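Local coordinates for protein (tenascin) (Gallus gallus, PDB 1QR4) that is a two-domain fibronectin type III segment of the extracellular matrix adhesion protein tenascin and probably binds heparin, spanning its heparin- and contactin-binding regions, at residues D17-E20 with T21-S24. Sequence-based numbering, arbitrary orientation.
Sequences DPTE and TTLS
Thr19 and Thr22 face each other across the hairpin that joins strand 11-16 to strand 22-28, the A-B turn of a fibronectin type III domain, and their meeting illustrates how a backbone bond and a water can each bridge a connection between antiparallel strands. The bond runs from Thr19 N to Thr22 O at 3.0 Å and is moderately bent, with an N-H...O angle of 152°; the donor approaches tilted 24° from the carbonyl plane. Packing is closest beside this bond. With OG1 of Thr22 lodged between its own backbone N and carbonyl carbon (chi1 76°), the hydroxyl comes up against Thr19 CB, and the two threonine side chains slant across one another. Methyl CG2 of Thr19, swung away from its own N, turns inward over the turn, and Thr21 CG2 meets it at 3.9 Å. Toward the exposed Asp17 and Pro18 the fit becomes looser: the CA atoms of Asp17 and Ser24 stand 5.9 Å apart, against 4.9 Å for those of Thr19 and Thr22, and a water donates to Asp17 O at 3.0 Å. Pro18 gives only a slack apolar touch, its CB 4.4 Å from CD2 of the buried Leu23. At the bend, Glu20 sends its carboxylate away to Ser97 OG, and the backbone of Thr19 pairs with Val94, tying the turn to the segment leading into the next domain. The widening is local, since Ser24 pairs with Ser16; the chemistry implies direct backbone pairing near the bend and, on the solvent side, a water linking Asp17 O to the Thr22 hydroxyl.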
ATOM      1  N   ASP A  17       2.156   7.096  -7.213  1.00 46.71           N
ATOM      2  CA  ASP A  17       0.961   6.406  -6.698  1.00 46.13           C
ATOM      3  C   ASP A  17       1.179   5.047  -5.982  1.00 36.71           C
ATOM      4  O   ASP A  17       0.613   4.023  -6.379  1.00 19.60           O
ATOM      5  CB  ASP A  17      -0.089   6.240  -7.829  1.00 55.09           C
ATOM      6  CG  ASP A  17      -0.262   7.504  -8.707  1.00 69.14           C
ATOM      7  OD1 ASP A  17      -0.044   8.644  -8.235  1.00 73.04           O
ATOM      8  OD2 ASP A  17      -0.635   7.347  -9.889  1.00 56.73           O
ATOM      9  N   PRO A  18       2.000   5.023  -4.912  1.00 51.05           N
ATOM     10  CA  PRO A  18       2.246   3.771  -4.184  1.00 49.66           C
ATOM     11  C   PRO A  18       0.961   3.102  -3.673  1.00 58.57           C
ATOM     12  O   PRO A  18       0.090   3.740  -3.074  1.00 51.40           O
ATOM     13  CB  PRO A  18       3.123   4.222  -3.012  1.00 48.17           C
ATOM     14  CG  PRO A  18       3.888   5.371  -3.577  1.00 58.86           C
ATOM     15  CD  PRO A  18       2.817   6.121  -4.354  1.00 63.26           C
ATOM     16  N   THR A  19       0.863   1.809  -3.938  1.00 63.54           N
ATOM     17  CA  THR A  19      -0.260   0.982  -3.518  1.00 52.66           C
ATOM     18  C   THR A  19       0.344  -0.138  -2.663  1.00 41.78           C
ATOM     19  O   THR A  19       1.530  -0.095  -2.341  1.00 56.47           O
ATOM     20  CB  THR A  19      -1.010   0.456  -4.775  1.00 47.56           C
ATOM     21  OG1 THR A  19      -1.896   1.482  -5.243  1.00 58.11           O
ATOM     22  CG2 THR A  19      -1.798  -0.826  -4.519  1.00 52.30           C
ATOM     23  N   GLU A  20      -0.483  -1.062  -2.189  1.00 47.38           N
ATOM     24  CA  GLU A  20      -0.014  -2.182  -1.379  1.00 39.07           C
ATOM     25  C   GLU A  20       0.610  -3.245  -2.257  1.00 29.58           C
ATOM     26  O   GLU A  20       1.485  -4.005  -1.826  1.00 37.51           O
ATOM     27  CB  GLU A  20      -1.193  -2.840  -0.653  1.00 54.45           C
ATOM     28  CG  GLU A  20      -1.568  -2.219   0.672  1.00 74.27           C
ATOM     29  CD  GLU A  20      -2.849  -2.793   1.240  1.00 72.84           C
ATOM     30  OE1 GLU A  20      -3.066  -4.020   1.114  1.00 70.18           O
ATOM     31  OE2 GLU A  20      -3.635  -2.012   1.812  1.00 65.76           O
ATOM     32  N   THR A  21       0.164  -3.279  -3.500  1.00 24.91           N
ATOM     33  CA  THR A  21       0.607  -4.297  -4.409  1.00 36.43           C
ATOM     34  C   THR A  21       1.110  -3.727  -5.742  1.00 35.82           C
ATOM     35  O   THR A  21       1.605  -4.470  -6.595  1.00 43.26           O
ATOM     36  CB  THR A  21      -0.575  -5.307  -4.578  1.00 45.85           C
ATOM     37  OG1 THR A  21      -0.185  -6.425  -5.378  1.00 61.49           O
ATOM     38  CG2 THR A  21      -1.790  -4.618  -5.194  1.00 46.06           C
ATOM     39  N   THR A  22       1.019  -2.410  -5.920  1.00 33.96           N
ATOM     40  CA  THR A  22       1.485  -1.812  -7.166  1.00 27.55           C
ATOM     41  C   THR A  22       2.318  -0.564  -7.014  1.00 22.78           C
ATOM     42  O   THR A  22       2.297   0.101  -5.989  1.00 26.84           O
ATOM     43  CB  THR A  22       0.340  -1.412  -8.117  1.00 27.04           C
ATOM     44  OG1 THR A  22      -0.272  -0.207  -7.653  1.00 42.79           O
ATOM     45  CG2 THR A  22      -0.693  -2.498  -8.217  1.00 44.77           C
ATOM     46  N   LEU A  23       3.006  -0.239  -8.103  1.00 23.82           N
ATOM     47  CA  LEU A  23       3.837   0.946  -8.223  1.00 12.50           C
ATOM     48  C   LEU A  23       3.648   1.405  -9.638  1.00 12.07           C
ATOM     49  O   LEU A  23       3.593   0.592 -10.558  1.00 15.91           O
ATOM     50  CB  LEU A  23       5.301   0.624  -7.991  1.00 21.22           C
ATOM     51  CG  LEU A  23       5.682   0.437  -6.525  1.00 34.07           C
ATOM     52  CD1 LEU A  23       7.095  -0.098  -6.439  1.00 30.07           C
ATOM     53  CD2 LEU A  23       5.549   1.748  -5.767  1.00 24.97           C
ATOM     54  N   SER A  24       3.491   2.709  -9.801  1.00 18.55           N
ATOM     55  CA  SER A  24       3.302   3.304 -11.114  1.00 19.79           C
ATOM     56  C   SER A  24       4.628   3.925 -11.614  1.00 29.91           C
ATOM     57  O   SER A  24       5.190   4.840 -10.998  1.00 30.69           O
ATOM     58  CB  SER A  24       2.202   4.353 -11.029  1.00 28.05           C
ATOM     59  OG  SER A  24       1.949   4.895 -12.307  1.00 61.85           O
TER
HETATM   60  O   HOH W   1       0.338   2.387  -8.881  1.00 66.06           O